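Side-chain contacts in putative rRNA methyltransferase (PDB 4RWZ), which probably methylates 16S rRNA of the small ribosomal subunit, a modification that confers aminoglycoside resistance: residues A124-V129 / A211-G216; G36-R41 / T100-F105. All blocks are in the same frame, centred on the assembly; numbering follows the deposited sequence.

Contact 1. Residues A124-V129 / A211-G216; sequences ALRRLV and AEAIGG
Arg126 reaches Ala213 and Ile214 because its CG stands anti to the backbone N (chi1 172°) and the chain then bends at chi2, 64°, before running out straight through chi3. That bend carries the guanidinium away from the helix and across to Ala213, the last residue of strand 207-213, and Ile214 just past it. There the group is used in two ways. One face rests on the methyl of Ala213, whose CB lies 3.6 Å from Arg126 NE and sits toward the rim of the group. At the edge, Arg126 NH2 donates to the carbonyl oxygen Ile214 O at 2.9 Å. The N-H...O angle is nearly straight, 176°, and the acceptor lies in the guanidinium plane, although on the carbonyl side the donor stands well above the peptide plane. A second bond, from Arg126 NE to Gly175 O, fixes the rotation of the flat group, so that two backbone carbonyls grip it.

The same alanine methyl also meets Val129, with Ala213 CB 3.6 Å from Val129 CG1. One methyl thus serves both the guanidinium face and the valine branch.

The contact ties the C-terminal end of helix 119-127, and the turn into the short strand 129-130, to the end of strand 207-213, which runs antiparallel between strands 133-139 and 176-183 of the central sheet. Ala213 is bonded through its backbone to Gly132, Arg126 also packs on Phe176, and Val129 touches Leu101 of strand 98-104.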
# COMPACT_ATOMS: atom_id res chain seq x y z
N ALA A 124 0.88 -4.65 10.41
CA ALA A 124 1.99 -4.32 9.53
C ALA A 124 1.65 -3.07 8.68
O ALA A 124 2.52 -2.21 8.42
CB ALA A 124 2.34 -5.51 8.61
N LEU A 125 0.40 -3.00 8.23
CA LEU A 125 -0.05 -1.84 7.41
C LEU A 125 -0.14 -0.56 8.25
O LEU A 125 0.27 0.52 7.82
CB LEU A 125 -1.39 -2.18 6.76
CG LEU A 125 -1.31 -3.36 5.75
CD1 LEU A 125 -2.75 -3.67 5.35
CD2 LEU A 125 -0.53 -2.94 4.52
N ARG A 126 -0.67 -0.69 9.46
CA ARG A 126 -0.79 0.47 10.35
C ARG A 126 0.59 1.06 10.66
O ARG A 126 0.75 2.27 10.83
CB ARG A 126 -1.49 0.07 11.65
CG ARG A 126 -1.50 1.18 12.73
CD ARG A 126 -2.31 2.43 12.26
NE ARG A 126 -2.36 3.44 13.33
CZ ARG A 126 -1.37 4.31 13.54
NH1 ARG A 126 -0.27 4.25 12.80
NH2 ARG A 126 -1.46 5.22 14.49
N ARG A 127 1.61 0.22 10.69
CA ARG A 127 2.96 0.71 10.94
C ARG A 127 3.42 1.72 9.90
O ARG A 127 4.23 2.64 10.21
CB ARG A 127 3.93 -0.49 11.02
CG ARG A 127 5.40 -0.21 11.20
CD ARG A 127 6.05 -1.63 11.22
NE ARG A 127 7.50 -1.71 11.32
CZ ARG A 127 8.29 -2.08 10.32
NH1 ARG A 127 7.77 -2.39 9.13
NH2 ARG A 127 9.60 -2.15 10.50
N LEU A 128 2.89 1.62 8.67
CA LEU A 128 3.34 2.51 7.61
C LEU A 128 2.65 3.88 7.57
O LEU A 128 3.08 4.76 6.82
CB LEU A 128 3.11 1.90 6.20
CG LEU A 128 3.93 0.65 5.86
CD1 LEU A 128 3.80 0.29 4.37
CD2 LEU A 128 5.33 0.90 6.21
N VAL A 129 1.58 4.01 8.32
CA VAL A 129 0.71 5.16 8.21
C VAL A 129 0.95 6.16 9.33
O VAL A 129 1.09 5.77 10.47
CB VAL A 129 -0.76 4.71 8.24
CG1 VAL A 129 -1.70 5.91 7.96
CG2 VAL A 129 -0.97 3.65 7.16
N ALA A 211 -10.01 3.47 6.20
CA ALA A 211 -9.93 3.62 7.63
C ALA A 211 -8.89 4.66 7.98
O ALA A 211 -7.95 4.91 7.21
CB ALA A 211 -9.59 2.26 8.30
N GLU A 212 -9.05 5.27 9.14
CA GLU A 212 -8.13 6.32 9.57
C GLU A 212 -7.16 5.79 10.62
O GLU A 212 -7.59 5.11 11.55
CB GLU A 212 -8.93 7.49 10.17
CG GLU A 212 -8.04 8.65 10.69
CD GLU A 212 -8.87 9.79 11.31
OE1 GLU A 212 -10.09 9.80 11.13
OE2 GLU A 212 -8.30 10.64 12.01
N ALA A 213 -5.88 6.12 10.49
CA ALA A 213 -4.92 5.68 11.51
C ALA A 213 -5.19 6.51 12.75
O ALA A 213 -5.15 7.75 12.71
CB ALA A 213 -3.50 5.89 11.02
N ILE A 214 -5.47 5.82 13.85
CA ILE A 214 -5.73 6.53 15.10
C ILE A 214 -4.72 6.32 16.21
O ILE A 214 -3.79 5.51 16.14
CB ILE A 214 -7.16 6.19 15.64
CG1 ILE A 214 -7.29 4.69 15.80
CG2 ILE A 214 -8.25 6.80 14.73
CD1 ILE A 214 -8.63 4.20 16.40
N GLY A 215 -4.96 7.07 17.28
CA GLY A 215 -4.25 6.93 18.54
C GLY A 215 -3.35 8.10 18.93
O GLY A 215 -2.60 8.58 18.09
N GLY A 216 -3.42 8.49 20.20
CA GLY A 216 -2.46 9.40 20.81
C GLY A 216 -3.10 10.76 21.02
O GLY A 216 -4.28 10.88 20.71

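Contact 2. Residues G36-R41 / T100-F105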
# COMPACT_ATOMS: atom_id res chain seq x y z
N GLY A 36 3.19 -0.92 -11.11
CA GLY A 36 3.47 0.40 -10.53
C GLY A 36 2.88 1.59 -11.24
O GLY A 36 3.21 2.76 -10.94
N ARG A 37 2.05 1.33 -12.24
CA ARG A 37 1.52 2.41 -13.05
C ARG A 37 0.62 3.33 -12.24
O ARG A 37 0.58 4.55 -12.51
CB ARG A 37 0.79 1.87 -14.28
CG ARG A 37 1.78 1.37 -15.32
CD ARG A 37 1.07 0.91 -16.58
NE ARG A 37 2.13 0.41 -17.50
CZ ARG A 37 1.90 0.10 -18.78
NH1 ARG A 37 0.68 0.25 -19.28
NH2 ARG A 37 2.89 -0.33 -19.55
N PHE A 38 -0.04 2.77 -11.19
CA PHE A 38 -0.86 3.67 -10.36
C PHE A 38 0.01 4.75 -9.70
O PHE A 38 -0.37 5.92 -9.53
CB PHE A 38 -1.57 2.84 -9.28
CG PHE A 38 -2.28 3.69 -8.23
CD1 PHE A 38 -3.46 4.36 -8.54
CD2 PHE A 38 -1.73 3.85 -6.98
CE1 PHE A 38 -4.10 5.15 -7.55
CE2 PHE A 38 -2.35 4.62 -5.99
CZ PHE A 38 -3.53 5.25 -6.28
N VAL A 39 1.21 4.33 -9.30
CA VAL A 39 2.15 5.26 -8.64
C VAL A 39 2.73 6.24 -9.61
O VAL A 39 2.85 7.44 -9.31
CB VAL A 39 3.24 4.47 -7.87
CG1 VAL A 39 4.43 5.34 -7.46
CG2 VAL A 39 2.60 3.80 -6.62
N TYR A 40 3.09 5.77 -10.80
CA TYR A 40 3.53 6.73 -11.81
C TYR A 40 2.50 7.82 -12.13
O TYR A 40 2.81 9.02 -12.18
CB TYR A 40 3.90 5.96 -13.10
CG TYR A 40 4.54 6.87 -14.14
CD1 TYR A 40 5.92 7.16 -14.11
CD2 TYR A 40 3.78 7.45 -15.14
CE1 TYR A 40 6.51 8.00 -15.06
CE2 TYR A 40 4.38 8.30 -16.10
CZ TYR A 40 5.73 8.56 -16.05
OH TYR A 40 6.27 9.41 -17.00
N ARG A 41 1.27 7.41 -12.37
CA ARG A 41 0.21 8.38 -12.65
C ARG A 41 -0.03 9.30 -11.46
O ARG A 41 -0.25 10.51 -11.64
CB ARG A 41 -1.09 7.65 -12.97
CG ARG A 41 -1.05 6.95 -14.33
CD ARG A 41 -2.47 6.47 -14.78
NE ARG A 41 -2.98 5.41 -13.87
CZ ARG A 41 -2.76 4.10 -14.09
NH1 ARG A 41 -2.17 3.69 -15.18
NH2 ARG A 41 -3.24 3.22 -13.27
N THR A 100 -1.40 8.63 2.99
CA THR A 100 -2.35 7.73 2.32
C THR A 100 -1.67 6.41 1.99
O THR A 100 -0.59 6.43 1.37
CB THR A 100 -2.85 8.35 0.99
OG1 THR A 100 -3.30 9.70 1.25
CG2 THR A 100 -3.99 7.51 0.40
N LEU A 101 -2.29 5.28 2.36
CA LEU A 101 -1.76 3.96 2.02
C LEU A 101 -2.83 3.28 1.19
O LEU A 101 -3.94 3.08 1.68
CB LEU A 101 -1.54 3.15 3.29
CG LEU A 101 -1.13 1.68 3.14
CD1 LEU A 101 0.18 1.65 2.56
CD2 LEU A 101 -1.13 1.10 4.61
N THR A 102 -2.51 2.91 -0.04
CA THR A 102 -3.50 2.31 -0.92
C THR A 102 -3.25 0.81 -1.15
O THR A 102 -2.09 0.35 -1.21
CB THR A 102 -3.58 3.03 -2.29
OG1 THR A 102 -2.27 3.03 -2.90
CG2 THR A 102 -4.10 4.49 -2.10
N LEU A 103 -4.34 0.03 -1.19
CA LEU A 103 -4.26 -1.40 -1.62
C LEU A 103 -5.29 -1.54 -2.71
O LEU A 103 -6.49 -1.58 -2.43
CB LEU A 103 -4.61 -2.35 -0.47
CG LEU A 103 -3.49 -2.35 0.58
CD1 LEU A 103 -3.92 -1.46 1.62
CD2 LEU A 103 -3.12 -3.69 1.16
N ASN A 104 -4.82 -1.59 -3.95
CA ASN A 104 -5.70 -1.63 -5.12
C ASN A 104 -5.78 -3.05 -5.64
O ASN A 104 -4.81 -3.54 -6.19
CB ASN A 104 -5.12 -0.77 -6.24
CG ASN A 104 -5.19 0.69 -5.91
OD1 ASN A 104 -6.23 1.15 -5.48
ND2 ASN A 104 -4.09 1.42 -6.07
N PHE A 105 -6.93 -3.68 -5.46
CA PHE A 105 -7.13 -5.06 -5.93
C PHE A 105 -6.09 -6.05 -5.41
O PHE A 105 -5.44 -6.75 -6.20
CB PHE A 105 -7.18 -5.11 -7.46
CG PHE A 105 -8.27 -4.22 -8.02
CD1 PHE A 105 -9.59 -4.55 -7.81
CD2 PHE A 105 -7.97 -3.07 -8.71
CE1 PHE A 105 -10.63 -3.73 -8.29
CE2 PHE A 105 -9.02 -2.26 -9.19
CZ PHE A 105 -10.33 -2.62 -8.97
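The Phe38 ring takes the amide nitrogen of Asn104 on one face: ND2 sits 3.4 Å above the plane, over the ring centre, and its closest carbon is Phe38 CD2 at 3.5 Å. The amide does not lie flat on the ring. The two planes are 72° apart, and the side chains cross at about a right angle, so the asparagine presents its NH2 end to the aromatic face. This is the geometry of an amino-aromatic contact, in which an N-H may point into the pi cloud. The hydroxyl of Thr102 approaches the same ring obliquely, with OG1 3.5 Å from Phe38 CE2.

Thr102 OG1 already has its hydrogen-bond partner in Asp30 OD1, so it simply packs against the ring. On the helix side, a chi1 of 171° swings the Phe38 ring out opposite its main-chain nitrogen, from the first turn toward the strand. Asn104 CG is anti to its own carbonyl carbon, chi1 -70°, which brings the amide up to meet it. No hydrogen bond links the two segments.

Gly36 takes the N-cap position of helix 37-45, and its O accepts from Tyr40 N. The glycine-rich turn between strand 26-31 and helix 37-45 is consistent with the cofactor side of Rossmann-like methyltransferases. The contact joins the start of that helix to the C-terminal half of strand 98-104, which lies between strands 26-31 and 133-139; Asn104 touches Asp30 of the former and Leu138 of the latter.

Both contacts hold a helix to the same seven-stranded sheet, and both are partly buried. Contact 2 lies nearer the middle of the chain, about 7 Å from its centre, against about 12 Å for contact 1. Their centres are about 18 Å apart, yet strand 98-104 joins them: it receives helix 37-45 in contact 2, while its Leu103 CD2 packs 4.2 Å from Leu125 CD1 of segment 124-129. The chemistry differs with place. In contact 1 a charged side chain is pinned by backbone carbonyls at the antiparallel side of the sheet, whereas contact 2, among the parallel strands, relies on an aromatic face and polar groups without a bond across.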